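Local structure of ORF 37 (3FHD) at residues Leu84-Asn89 with His138-Leu143; Ile100-Val105 with Glu145-Ser150; Asp158-Gly163 with Tyr227-Ser232; Ser485-Phe490 with Trp495-Leu500. The protein processes branched or non-linear viral DNA as an endonuclease and exonuclease of the PD-(D/E)XK superfamily, helping to produce unit-length progeny genomes. All coordinates share one frame; numbering follows the deposited sequence.

Contact 1 (Leu84-Asn89 with His138-Leu143); sequences LRMAYN and HHICCL
Ile140 meets Met86 between helices 134-147 and 83-100, the axes of whose short segments approach to 11.5 Å with N-to-C directions 43° apart. Its CG2 methyl lies 4.0 Å from Met86 SD, and the two side chains run alongside one another, pointing opposite ways. With CG2 anti to the backbone N, this branch reaches the neighbouring helix, while Ile140 also touches Phe108 and Phe109 of helix 104-113. The same methyl approaches Asn89 more loosely. One residue on, Cys141 SG lies 3.9 Å from Met86 CE. The methionine chain, bent at chi2 and chi3, thus offers its sulfur to Ile140 and its terminal methyl to Cys141. Cys129 of helix 122-130 also packs against Met86, and Tyr409 of helix 394-412 against Cys141. Asn89 turns its amide back on its own helix: Asn89 ND2 donates to Arg85 O at 2.9 Å from above the carbonyl plane, and Asn89 N reaches that oxygen from the opposite face. Asn89 OD1 accepts from Gln231 NE2. The two helical segments are therefore joined by dispersion contacts of thioether, thiol and methyl groups, with no hydrogen bond between them, while the buried amide is satisfied by other partners.

Contact 2 (Ile100-Val105 with Glu145-Ser150); sequences IGSEDV and ERATSS
One residue before Ala147, which meets Ser102, Arg146 holds the Glu145 carboxylate at the edge of its guanidinium and in its plane, a bidentate salt bridge through NE and NH1 on the last turn of helix 134-147, directed away from the contact. Arg146 NH1 reaches the syn lone pair of Glu145 OE2 at 2.7 Å, almost straight at 177°, while Arg146 NE donates to Glu145 OE1, somewhat out of the carboxylate plane. Leu256 of strand 256-259 touches both side chains. Opposite this helix end, Gly101 closes helix 83-100 in a Schellman motif, its positive phi turning the chain toward helix 104-113. Two helix termini thus meet near the surface, with Phe93 of helix 83-100 packed against Ala147 and Ile100. Ile100 CD1 lies 4.1 Å from Ala147 O, and a water donates to Ile100 O at 2.8 Å and also lies unusually close to Ala147 O, probably bridging the two ends. Ser102 turns its hydroxyl between its backbone N and carbonyl carbon (chi1 69°), pressing it against a methyl group: Ser102 OG, without a polar partner in the model, sits 3.2 Å from Ala147 CB.

Contact 3 (Asp158-Gly163 with Tyr227-Ser232); sequences DALRDG and YGFMQS. With SO4 (sulfate ion), chain B.
Arg161, which packs on Phe229, forms the shortest polar bond here: its NH1 donates to sulfate O4 at 2.6 Å, nearly straight at 173°. Arg161 NH2 adds a longer bond to sulfate O1, and the anion lies at the edge of the guanidinium, in its plane. The hydroxyls of Ser167, Ser168 and Ser241 also bind the sulfate, forming an anion site near the PD-(D/E)XK nuclease centre; the Arg161 side chain is about 10 Å from the bound magnesium ion and about 9 Å from the side chain of its ligand Asp243. The sulfate probably came from the crystallisation liquor, but its position is consistent with a site for a DNA phosphate. Phe229 turns its ring edge to the sulfate and one face to the arginine chain. Arg161 CG lies over the centre of that face in a CH-pi contact, 4.0 Å from the centroid and 5° off the normal. The arginine chain then bends at chi3, which swings the guanidinium past the ring at 59° to its plane, with Arg161 NH1 3.6 Å from Phe229 CE1. Behind this, Leu160 joins the end of helix 157-161 to strand 230-231, where Gln231 also touches Val144 of helix 134-147. Gln231 OE1 accepts a hydrogen bond from Arg85 NE, its amide nitrogen being held by Asn89. The two leucine methyls divide the work: Leu160 CD2 rests 4.1 Å from Phe229 CB, and Leu160 CD1 lies 4.1 Å from Gln231 OE1.

Contact 4 (Ser485-Phe490 with Trp495-Leu500); sequences SAKDTF and WDFSYL
Trp495 and Phe497 both swing their rings away from their own carbonyl carbons (chi1 -61° and -71°), which brings the two aromatics together against the last turns of helix 468-489. Ala486 is the point they share. Its CB sits over one face of the indole toward the rim, 3.8 Å from Trp495 CZ2, and meets the Phe497 ring at its edge. Within the second segment, Phe497 CZ lies over the rim of the indole, and the methylene Trp495 CB over the rim of the Phe497 ring. Lys487, extended beyond CG, lies antiparallel alongside both aromatics; its CG lies 3.9 Å from Trp495 CD1, and its CE reaches the edge of the other ring, 3.8 Å from Phe497 CE2. Phe490, where the chain leaves the helix, adds its CD2 at 4.1 Å from Trp495 CZ2, and is met edge-to-face by Phe184. Leu63 of helix 59-64 also touches Trp495. A weak hydrogen bond runs from Trp495 NE1 to Ala486 O at 3.3 Å, bent to 134°; that carbonyl also accepts from Phe490 N. After Trp495, Asp496 OD1 takes Ser498 N at 3.0 Å, an Asx turn, and Ser498 OG as well. The turn of the chain back along the end of helix 468-489 is thus held chiefly by aromatic and aliphatic carbon, the indole N-H contributing one weak hydrogen bond and the lysine its methylenes.

How the contacts relate
Contacts 1 and 2 share helix 134-147, their centres about 12 Å apart, and their segments alternate along the chain; Leu143 packs on Val105 where they touch. Contact 3 follows both in sequence and lies about 10 Å from contact 1 and about 12 Å from contact 2, measured between centres. It is tied to contact 1 by Arg85 to Leu160 and to contact 2 by Thr148 to Phe229 and Glu145 to Gly228. Contact 4, last in the chain, is about 18 Å from contact 1 by centres and touches it through Leu84 and Trp495. Contacts 1, 2 and 4 knit the helical region together, and contact 3 comes within about 10 Å of the bound magnesium ion, through Arg161.

Contact 1 (Leu84-Asn89 with His138-Leu143)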
loop_
_atom_site.group_PDB
_atom_site.type_symbol
_atom_site.label_atom_id
_atom_site.label_comp_id
_atom_site.label_asym_id
_atom_site.label_seq_id
_atom_site.Cartn_x
_atom_site.Cartn_y
_atom_site.Cartn_z
ATOM N N LEU A 84 -9.953 -20.832 -1.938
ATOM C CA LEU A 84 -10.138 -20.611 -3.384
ATOM C C LEU A 84 -9.112 -19.572 -3.940
ATOM O O LEU A 84 -8.651 -19.675 -5.082
ATOM C CB LEU A 84 -11.598 -20.213 -3.658
ATOM C CG LEU A 84 -12.040 -20.002 -5.101
ATOM C CD1 LEU A 84 -11.653 -21.201 -5.994
ATOM C CD2 LEU A 84 -13.552 -19.705 -5.156
ATOM N N ARG A 85 -8.748 -18.601 -3.109
ATOM C CA ARG A 85 -7.682 -17.631 -3.447
ATOM C C ARG A 85 -6.308 -18.338 -3.602
ATOM O O ARG A 85 -5.552 -18.002 -4.523
ATOM C CB ARG A 85 -7.611 -16.536 -2.360
ATOM C CG ARG A 85 -6.645 -15.395 -2.683
ATOM C CD ARG A 85 -7.061 -14.606 -3.903
ATOM N NE ARG A 85 -5.970 -13.717 -4.349
ATOM C CZ ARG A 85 -6.099 -12.735 -5.238
ATOM N NH1 ARG A 85 -7.287 -12.443 -5.729
ATOM N NH2 ARG A 85 -5.028 -12.014 -5.581
ATOM N N MET A 86 -6.017 -19.293 -2.706
ATOM C CA MET A 86 -4.798 -20.137 -2.788
ATOM C C MET A 86 -4.796 -20.943 -4.089
ATOM O O MET A 86 -3.789 -20.966 -4.794
ATOM C CB MET A 86 -4.676 -21.084 -1.575
ATOM C CG MET A 86 -4.231 -20.390 -0.283
ATOM S SD MET A 86 -2.672 -19.467 -0.381
ATOM C CE MET A 86 -3.222 -18.034 0.439
ATOM N N ALA A 87 -5.944 -21.542 -4.430
ATOM C CA ALA A 87 -6.126 -22.282 -5.710
ATOM C C ALA A 87 -5.822 -21.381 -6.921
ATOM O O ALA A 87 -5.074 -21.776 -7.834
ATOM C CB ALA A 87 -7.561 -22.818 -5.812
ATOM N N TYR A 88 -6.420 -20.192 -6.934
ATOM C CA TYR A 88 -6.127 -19.172 -7.962
ATOM C C TYR A 88 -4.634 -18.843 -8.045
ATOM O O TYR A 88 -4.077 -18.811 -9.156
ATOM C CB TYR A 88 -6.910 -17.868 -7.692
ATOM C CG TYR A 88 -6.397 -16.687 -8.514
ATOM C CD1 TYR A 88 -6.560 -16.656 -9.893
ATOM C CD2 TYR A 88 -5.709 -15.630 -7.893
ATOM C CE1 TYR A 88 -6.062 -15.577 -10.675
ATOM C CE2 TYR A 88 -5.187 -14.558 -8.655
ATOM C CZ TYR A 88 -5.399 -14.538 -10.040
ATOM O OH TYR A 88 -4.895 -13.490 -10.782
ATOM N N ASN A 89 -3.993 -18.587 -6.891
ATOM C CA ASN A 89 -2.541 -18.286 -6.882
ATOM C C ASN A 89 -1.761 -19.391 -7.607
ATOM O O ASN A 89 -0.867 -19.126 -8.408
ATOM C CB ASN A 89 -1.989 -18.108 -5.466
ATOM C CG ASN A 89 -2.139 -16.651 -4.948
ATOM O OD1 ASN A 89 -1.148 -15.958 -4.722
ATOM N ND2 ASN A 89 -3.360 -16.191 -4.801
ATOM N N HIS A 138 0.952 -18.564 4.555
ATOM C CA HIS A 138 1.920 -17.499 4.830
ATOM C C HIS A 138 3.148 -17.601 3.925
ATOM O O HIS A 138 3.620 -16.588 3.343
ATOM C CB HIS A 138 2.360 -17.546 6.298
ATOM C CG HIS A 138 3.341 -16.471 6.667
ATOM N ND1 HIS A 138 4.507 -16.730 7.349
ATOM C CD2 HIS A 138 3.330 -15.137 6.439
ATOM C CE1 HIS A 138 5.176 -15.604 7.521
ATOM N NE2 HIS A 138 4.483 -14.624 6.978
ATOM N N HIS A 139 3.679 -18.812 3.810
ATOM C CA HIS A 139 4.829 -19.033 2.940
ATOM C C HIS A 139 4.528 -18.693 1.464
ATOM O O HIS A 139 5.309 -17.974 0.841
ATOM C CB HIS A 139 5.400 -20.448 3.082
ATOM C CG HIS A 139 6.648 -20.643 2.290
ATOM N ND1 HIS A 139 7.898 -20.352 2.788
ATOM C CD2 HIS A 139 6.841 -21.077 1.023
ATOM C CE1 HIS A 139 8.811 -20.629 1.874
ATOM N NE2 HIS A 139 8.193 -21.055 0.789
ATOM N N ILE A 140 3.391 -19.145 0.943
ATOM C CA ILE A 140 2.956 -18.778 -0.408
ATOM C C ILE A 140 2.850 -17.240 -0.607
ATOM O O ILE A 140 3.367 -16.661 -1.587
ATOM C CB ILE A 140 1.646 -19.532 -0.807
ATOM C CG1 ILE A 140 1.891 -21.062 -1.039
ATOM C CG2 ILE A 140 0.954 -18.849 -1.997
ATOM C CD1 ILE A 140 2.842 -21.380 -2.151
ATOM N N CYS A 141 2.195 -16.564 0.331
ATOM C CA CYS A 141 2.015 -15.121 0.235
ATOM C C CYS A 141 3.347 -14.359 0.239
ATOM O O CYS A 141 3.527 -13.358 -0.493
ATOM C CB CYS A 141 1.078 -14.660 1.349
ATOM S SG CYS A 141 -0.624 -15.253 1.107
ATOM N N CYS A 142 4.292 -14.859 1.025
ATOM C CA CYS A 142 5.647 -14.314 1.056
ATOM C C CYS A 142 6.375 -14.519 -0.273
ATOM O O CYS A 142 7.128 -13.636 -0.709
ATOM C CB CYS A 142 6.461 -14.949 2.181
ATOM S SG CYS A 142 5.985 -14.337 3.816
ATOM N N LEU A 143 6.173 -15.678 -0.895
ATOM C CA LEU A 143 6.822 -15.953 -2.186
ATOM C C LEU A 143 6.246 -15.076 -3.295
ATOM O O LEU A 143 6.994 -14.578 -4.144
ATOM C CB LEU A 143 6.692 -17.442 -2.539
ATOM C CG LEU A 143 7.601 -18.453 -1.817
ATOM C CD1 LEU A 143 7.174 -19.817 -2.340
ATOM C CD2 LEU A 143 9.136 -18.238 -1.991
#

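Contact 2 (Ile100-Val105 with Glu145-Ser150)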
loop_
_atom_site.group_PDB
_atom_site.type_symbol
_atom_site.label_atom_id
_atom_site.label_comp_id
_atom_site.label_asym_id
_atom_site.label_seq_id
_atom_site.Cartn_x
_atom_site.Cartn_y
_atom_site.Cartn_z
ATOM N N ILE A 100 7.736 -14.153 -15.716
ATOM C CA ILE A 100 8.254 -13.146 -14.767
ATOM C C ILE A 100 9.463 -13.617 -13.938
ATOM O O ILE A 100 9.922 -12.910 -13.039
ATOM C CB ILE A 100 7.154 -12.607 -13.811
ATOM C CG1 ILE A 100 6.709 -13.699 -12.810
ATOM C CG2 ILE A 100 5.987 -12.023 -14.625
ATOM C CD1 ILE A 100 5.656 -13.234 -11.810
ATOM N N GLY A 101 9.930 -14.827 -14.211
ATOM C CA GLY A 101 11.147 -15.338 -13.615
ATOM C C GLY A 101 11.086 -15.779 -12.166
ATOM O O GLY A 101 12.032 -15.550 -11.421
ATOM N N SER A 102 10.006 -16.432 -11.755
ATOM C CA SER A 102 9.906 -16.910 -10.376
ATOM C C SER A 102 9.034 -18.155 -10.251
ATOM O O SER A 102 7.824 -18.069 -9.950
ATOM C CB SER A 102 9.413 -15.805 -9.428
ATOM O OG SER A 102 8.059 -15.475 -9.674
ATOM N N GLU A 103 9.678 -19.305 -10.433
ATOM C CA GLU A 103 9.012 -20.607 -10.387
ATOM C C GLU A 103 8.824 -21.170 -8.966
ATOM O O GLU A 103 8.194 -22.208 -8.782
ATOM C CB GLU A 103 9.757 -21.599 -11.279
ATOM N N ASP A 104 9.331 -20.449 -7.977
ATOM C CA ASP A 104 9.284 -20.845 -6.565
ATOM C C ASP A 104 7.870 -21.107 -6.010
ATOM O O ASP A 104 7.692 -21.965 -5.136
ATOM C CB ASP A 104 10.009 -19.793 -5.715
ATOM C CG ASP A 104 11.488 -19.629 -6.127
ATOM O OD1 ASP A 104 11.841 -18.627 -6.830
ATOM O OD2 ASP A 104 12.290 -20.525 -5.781
ATOM N N VAL A 105 6.882 -20.358 -6.503
ATOM C CA VAL A 105 5.508 -20.426 -5.957
ATOM C C VAL A 105 4.885 -21.747 -6.374
ATOM O O VAL A 105 4.398 -22.509 -5.536
ATOM C CB VAL A 105 4.628 -19.249 -6.395
ATOM C CG1 VAL A 105 3.167 -19.480 -5.992
ATOM C CG2 VAL A 105 5.129 -17.954 -5.794
ATOM N N GLU A 145 4.831 -12.032 -2.796
ATOM C CA GLU A 145 5.424 -10.727 -2.509
ATOM C C GLU A 145 6.788 -10.559 -3.160
ATOM O O GLU A 145 7.027 -9.552 -3.842
ATOM C CB GLU A 145 5.509 -10.461 -0.967
ATOM C CG GLU A 145 6.025 -9.039 -0.623
ATOM C CD GLU A 145 7.567 -8.903 -0.609
ATOM O OE1 GLU A 145 8.278 -9.871 -0.255
ATOM O OE2 GLU A 145 8.082 -7.810 -0.959
ATOM N N ARG A 146 7.690 -11.522 -2.939
ATOM C CA ARG A 146 9.035 -11.485 -3.527
ATOM C C ARG A 146 8.986 -11.480 -5.064
ATOM O O ARG A 146 9.729 -10.728 -5.701
ATOM C CB ARG A 146 9.909 -12.622 -2.971
ATOM C CG ARG A 146 10.396 -12.394 -1.511
ATOM C CD ARG A 146 11.454 -11.268 -1.386
ATOM N NE ARG A 146 10.823 -9.953 -1.290
ATOM C CZ ARG A 146 11.428 -8.774 -1.436
ATOM N NH1 ARG A 146 10.717 -7.658 -1.342
ATOM N NH2 ARG A 146 12.734 -8.682 -1.648
ATOM N N ALA A 147 8.082 -12.263 -5.644
ATOM C CA ALA A 147 7.906 -12.347 -7.101
ATOM C C ALA A 147 7.382 -11.053 -7.754
ATOM O O ALA A 147 7.423 -10.903 -8.986
ATOM C CB ALA A 147 6.969 -13.488 -7.424
ATOM N N THR A 148 6.829 -10.151 -6.940
ATOM C CA THR A 148 6.182 -8.930 -7.416
ATOM C C THR A 148 6.770 -7.627 -6.853
ATOM O O THR A 148 6.115 -6.588 -6.881
ATOM C CB THR A 148 4.628 -8.962 -7.184
ATOM O OG1 THR A 148 4.290 -9.037 -5.756
ATOM C CG2 THR A 148 3.994 -10.123 -7.983
ATOM N N SER A 149 7.982 -7.681 -6.316
ATOM C CA SER A 149 8.627 -6.495 -5.717
ATOM C C SER A 149 8.859 -5.231 -6.598
ATOM O O SER A 149 9.109 -4.154 -6.074
ATOM C CB SER A 149 9.923 -6.891 -4.969
ATOM O OG SER A 149 10.810 -7.536 -5.841
ATOM N N SER A 150 8.736 -5.342 -7.908
ATOM C CA SER A 150 8.833 -4.158 -8.764
ATOM C C SER A 150 7.470 -3.489 -9.014
ATOM O O SER A 150 7.359 -2.567 -9.834
ATOM C CB SER A 150 9.531 -4.504 -10.075
ATOM O OG SER A 150 8.736 -5.429 -10.794
HETATM O O HOH W 1 9.049 -11.919 -10.528
#

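Contact 3 (Asp158-Gly163 with Tyr227-Ser232)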
loop_
_atom_site.group_PDB
_atom_site.type_symbol
_atom_site.label_atom_id
_atom_site.label_comp_id
_atom_site.label_asym_id
_atom_site.label_seq_id
_atom_site.Cartn_x
_atom_site.Cartn_y
_atom_site.Cartn_z
ATOM N N ASP A 158 -1.499 -5.804 -12.125
ATOM C CA ASP A 158 -2.929 -5.452 -12.224
ATOM C C ASP A 158 -3.790 -6.704 -12.070
ATOM O O ASP A 158 -4.749 -6.683 -11.324
ATOM C CB ASP A 158 -3.257 -4.734 -13.532
ATOM C CG ASP A 158 -2.693 -3.303 -13.587
ATOM O OD1 ASP A 158 -2.454 -2.702 -12.512
ATOM O OD2 ASP A 158 -2.503 -2.783 -14.714
ATOM N N ALA A 159 -3.419 -7.786 -12.753
ATOM C CA ALA A 159 -4.171 -9.040 -12.687
ATOM C C ALA A 159 -4.259 -9.642 -11.288
ATOM O O ALA A 159 -5.341 -10.075 -10.838
ATOM C CB ALA A 159 -3.574 -10.071 -13.683
ATOM N N LEU A 160 -3.129 -9.617 -10.568
ATOM C CA LEU A 160 -3.007 -10.190 -9.228
ATOM C C LEU A 160 -3.832 -9.392 -8.170
ATOM O O LEU A 160 -4.432 -9.969 -7.242
ATOM C CB LEU A 160 -1.518 -10.159 -8.846
ATOM C CG LEU A 160 -1.220 -10.661 -7.426
ATOM C CD1 LEU A 160 -1.628 -12.121 -7.205
ATOM C CD2 LEU A 160 0.281 -10.445 -7.036
ATOM N N ARG A 161 -3.886 -8.069 -8.356
ATOM C CA ARG A 161 -4.635 -7.193 -7.469
ATOM C C ARG A 161 -6.177 -7.261 -7.615
ATOM O O ARG A 161 -6.924 -6.837 -6.704
ATOM C CB ARG A 161 -4.115 -5.762 -7.611
ATOM C CG ARG A 161 -2.671 -5.651 -7.118
ATOM C CD ARG A 161 -2.046 -4.338 -7.638
ATOM N NE ARG A 161 -2.840 -3.192 -7.192
ATOM C CZ ARG A 161 -2.630 -2.531 -6.050
ATOM N NH1 ARG A 161 -1.628 -2.864 -5.251
ATOM N NH2 ARG A 161 -3.422 -1.532 -5.698
ATOM N N ASP A 162 -6.638 -7.814 -8.714
ATOM C CA ASP A 162 -8.082 -7.973 -8.945
ATOM C C ASP A 162 -8.687 -8.889 -7.863
ATOM O O ASP A 162 -8.023 -9.864 -7.417
ATOM C CB ASP A 162 -8.341 -8.531 -10.337
ATOM C CG ASP A 162 -9.833 -8.782 -10.572
ATOM O OD1 ASP A 162 -10.549 -7.787 -10.736
ATOM O OD2 ASP A 162 -10.302 -9.940 -10.479
ATOM N N GLY A 163 -9.891 -8.533 -7.389
ATOM C CA GLY A 163 -10.630 -9.328 -6.407
ATOM C C GLY A 163 -10.213 -9.073 -4.959
ATOM O O GLY A 163 -10.684 -9.721 -4.040
ATOM N N TYR A 227 8.956 -3.507 -2.078
ATOM C CA TYR A 227 7.992 -4.495 -1.563
ATOM C C TYR A 227 7.002 -4.857 -2.651
ATOM O O TYR A 227 6.482 -3.960 -3.296
ATOM C CB TYR A 227 7.159 -3.849 -0.449
ATOM C CG TYR A 227 7.913 -3.802 0.835
ATOM C CD1 TYR A 227 7.956 -4.929 1.633
ATOM C CD2 TYR A 227 8.604 -2.676 1.236
ATOM C CE1 TYR A 227 8.632 -4.943 2.800
ATOM C CE2 TYR A 227 9.316 -2.686 2.447
ATOM C CZ TYR A 227 9.313 -3.841 3.208
ATOM O OH TYR A 227 9.981 -3.966 4.415
ATOM N N GLY A 228 6.683 -6.148 -2.761
ATOM C CA GLY A 228 5.669 -6.622 -3.688
ATOM C C GLY A 228 4.281 -6.559 -3.052
ATOM O O GLY A 228 4.034 -5.796 -2.114
ATOM N N PHE A 229 3.368 -7.358 -3.583
ATOM C CA PHE A 229 2.017 -7.338 -3.096
ATOM C C PHE A 229 1.812 -8.459 -2.047
ATOM O O PHE A 229 2.044 -9.623 -2.334
ATOM C CB PHE A 229 1.041 -7.575 -4.251
ATOM C CG PHE A 229 -0.382 -7.257 -3.875
ATOM C CD1 PHE A 229 -0.732 -5.975 -3.430
ATOM C CD2 PHE A 229 -1.354 -8.232 -3.944
ATOM C CE1 PHE A 229 -2.091 -5.673 -3.074
ATOM C CE2 PHE A 229 -2.666 -7.962 -3.602
ATOM C CZ PHE A 229 -3.031 -6.690 -3.159
ATOM N N MET A 230 1.413 -8.068 -0.845
ATOM C CA MET A 230 1.243 -8.983 0.269
ATOM C C MET A 230 -0.232 -9.273 0.471
ATOM O O MET A 230 -0.930 -8.455 1.077
ATOM C CB MET A 230 1.794 -8.342 1.537
ATOM C CG MET A 230 3.317 -8.275 1.472
ATOM S SD MET A 230 4.196 -7.295 2.694
ATOM C CE MET A 230 3.069 -6.004 3.060
ATOM N N GLN A 231 -0.685 -10.439 0.002
ATOM C CA GLN A 231 -2.057 -10.887 0.216
ATOM C C GLN A 231 -2.184 -11.325 1.710
ATOM O O GLN A 231 -1.183 -11.778 2.315
ATOM C CB GLN A 231 -2.348 -12.080 -0.701
ATOM C CG GLN A 231 -2.137 -11.788 -2.197
ATOM C CD GLN A 231 -2.114 -13.061 -3.047
ATOM O OE1 GLN A 231 -3.138 -13.453 -3.625
ATOM N NE2 GLN A 231 -0.943 -13.707 -3.128
ATOM N N SER A 232 -3.365 -11.195 2.303
ATOM C CA SER A 232 -3.650 -11.811 3.603
ATOM C C SER A 232 -3.704 -13.347 3.520
ATOM O O SER A 232 -4.582 -13.903 2.864
ATOM C CB SER A 232 -4.978 -11.297 4.212
ATOM O OG SER A 232 -5.395 -12.177 5.277
HETATM S S SO4 B . -1.885 -0.718 -2.222
HETATM O O1 SO4 B . -3.235 -0.639 -2.758
HETATM O O2 SO4 B . -1.389 0.642 -1.984
HETATM O O3 SO4 B . -1.989 -1.447 -0.975
HETATM O O4 SO4 B . -1.057 -1.502 -3.102
#

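Contact 4 (Ser485-Phe490 with Trp495-Leu500)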
loop_
_atom_site.group_PDB
_atom_site.type_symbol
_atom_site.label_atom_id
_atom_site.label_comp_id
_atom_site.label_asym_id
_atom_site.label_seq_id
_atom_site.Cartn_x
_atom_site.Cartn_y
_atom_site.Cartn_z
ATOM N N SER A 485 -20.411 -8.421 -2.334
ATOM C CA SER A 485 -19.961 -8.171 -3.685
ATOM C C SER A 485 -19.596 -9.485 -4.400
ATOM O O SER A 485 -19.928 -9.617 -5.575
ATOM C CB SER A 485 -18.766 -7.217 -3.691
ATOM O OG SER A 485 -19.097 -5.993 -3.066
ATOM N N ALA A 486 -18.928 -10.426 -3.697
ATOM C CA ALA A 486 -18.646 -11.774 -4.232
ATOM C C ALA A 486 -19.928 -12.576 -4.548
ATOM O O ALA A 486 -19.995 -13.211 -5.588
ATOM C CB ALA A 486 -17.708 -12.596 -3.321
ATOM N N LYS A 487 -20.918 -12.532 -3.661
ATOM C CA LYS A 487 -22.195 -13.214 -3.899
ATOM C C LYS A 487 -22.950 -12.588 -5.069
ATOM O O LYS A 487 -23.583 -13.308 -5.839
ATOM C CB LYS A 487 -23.083 -13.244 -2.633
ATOM C CG LYS A 487 -22.504 -14.063 -1.455
ATOM C CD LYS A 487 -23.351 -13.932 -0.181
ATOM C CE LYS A 487 -23.098 -15.099 0.770
ATOM N NZ LYS A 487 -24.048 -15.150 1.927
ATOM N N ASP A 488 -22.884 -11.267 -5.238
ATOM C CA ASP A 488 -23.651 -10.643 -6.344
ATOM C C ASP A 488 -22.934 -10.759 -7.683
ATOM O O ASP A 488 -23.583 -10.862 -8.720
ATOM C CB ASP A 488 -23.999 -9.179 -6.042
ATOM N N THR A 489 -21.602 -10.806 -7.647
ATOM C CA THR A 489 -20.777 -10.864 -8.858
ATOM C C THR A 489 -20.653 -12.290 -9.390
ATOM O O THR A 489 -20.544 -12.504 -10.600
ATOM C CB THR A 489 -19.362 -10.227 -8.638
ATOM O OG1 THR A 489 -19.533 -8.854 -8.257
ATOM C CG2 THR A 489 -18.526 -10.232 -9.908
ATOM N N PHE A 490 -20.668 -13.258 -8.492
ATOM C CA PHE A 490 -20.484 -14.647 -8.877
ATOM C C PHE A 490 -21.599 -15.401 -8.145
ATOM O O PHE A 490 -21.330 -16.190 -7.233
ATOM C CB PHE A 490 -19.084 -15.168 -8.468
ATOM C CG PHE A 490 -17.946 -14.222 -8.808
ATOM C CD1 PHE A 490 -17.369 -14.219 -10.078
ATOM C CD2 PHE A 490 -17.441 -13.337 -7.837
ATOM C CE1 PHE A 490 -16.279 -13.324 -10.400
ATOM C CE2 PHE A 490 -16.381 -12.444 -8.148
ATOM C CZ PHE A 490 -15.809 -12.454 -9.459
ATOM N N TRP A 495 -20.663 -19.981 -1.978
ATOM C CA TRP A 495 -19.645 -19.517 -1.033
ATOM C C TRP A 495 -19.948 -20.025 0.376
ATOM O O TRP A 495 -21.105 -19.927 0.840
ATOM C CB TRP A 495 -19.610 -17.982 -0.979
ATOM C CG TRP A 495 -19.279 -17.301 -2.262
ATOM C CD1 TRP A 495 -20.150 -16.712 -3.136
ATOM C CD2 TRP A 495 -17.972 -17.104 -2.802
ATOM N NE1 TRP A 495 -19.466 -16.148 -4.190
ATOM C CE2 TRP A 495 -18.125 -16.384 -4.019
ATOM C CE3 TRP A 495 -16.677 -17.460 -2.370
ATOM C CZ2 TRP A 495 -17.040 -16.025 -4.821
ATOM C CZ3 TRP A 495 -15.578 -17.097 -3.178
ATOM C CH2 TRP A 495 -15.771 -16.386 -4.384
ATOM N N ASP A 496 -18.922 -20.576 1.029
ATOM C CA ASP A 496 -18.984 -20.960 2.432
ATOM C C ASP A 496 -18.065 -19.998 3.163
ATOM O O ASP A 496 -16.841 -20.140 3.119
ATOM C CB ASP A 496 -18.569 -22.437 2.624
ATOM C CG ASP A 496 -18.571 -22.880 4.099
ATOM O OD1 ASP A 496 -18.403 -22.032 4.995
ATOM O OD2 ASP A 496 -18.748 -24.089 4.375
ATOM N N PHE A 497 -18.653 -18.986 3.802
ATOM C CA PHE A 497 -17.866 -17.943 4.453
ATOM C C PHE A 497 -17.670 -18.191 5.977
ATOM O O PHE A 497 -17.197 -17.301 6.707
ATOM C CB PHE A 497 -18.483 -16.556 4.181
ATOM C CG PHE A 497 -18.332 -16.068 2.745
ATOM C CD1 PHE A 497 -17.108 -16.164 2.070
ATOM C CD2 PHE A 497 -19.414 -15.470 2.090
ATOM C CE1 PHE A 497 -16.970 -15.684 0.750
ATOM C CE2 PHE A 497 -19.292 -14.989 0.788
ATOM C CZ PHE A 497 -18.073 -15.093 0.115
ATOM N N SER A 498 -18.019 -19.402 6.434
ATOM C CA SER A 498 -17.723 -19.856 7.812
ATOM C C SER A 498 -16.299 -19.507 8.249
ATOM O O SER A 498 -16.104 -18.842 9.273
ATOM C CB SER A 498 -17.941 -21.371 7.964
ATOM O OG SER A 498 -19.256 -21.741 7.586
ATOM N N TYR A 499 -15.311 -19.939 7.465
ATOM C CA TYR A 499 -13.907 -19.724 7.825
ATOM C C TYR A 499 -13.536 -18.245 7.811
ATOM O O TYR A 499 -12.780 -17.778 8.669
ATOM C CB TYR A 499 -12.945 -20.526 6.921
ATOM C CG TYR A 499 -11.532 -20.581 7.477
ATOM C CD1 TYR A 499 -11.164 -21.571 8.404
ATOM C CD2 TYR A 499 -10.578 -19.632 7.114
ATOM C CE1 TYR A 499 -9.868 -21.619 8.945
ATOM C CE2 TYR A 499 -9.279 -19.665 7.642
ATOM C CZ TYR A 499 -8.933 -20.665 8.555
ATOM O OH TYR A 499 -7.659 -20.707 9.074
ATOM N N LEU A 500 -14.072 -17.519 6.827
ATOM C CA LEU A 500 -13.761 -16.101 6.622
ATOM C C LEU A 500 -14.173 -15.227 7.809
ATOM O O LEU A 500 -13.401 -14.363 8.257
ATOM C CB LEU A 500 -14.417 -15.595 5.330
ATOM C CG LEU A 500 -13.885 -14.303 4.713
ATOM C CD1 LEU A 500 -12.489 -14.534 4.156
ATOM C CD2 LEU A 500 -14.820 -13.793 3.622
#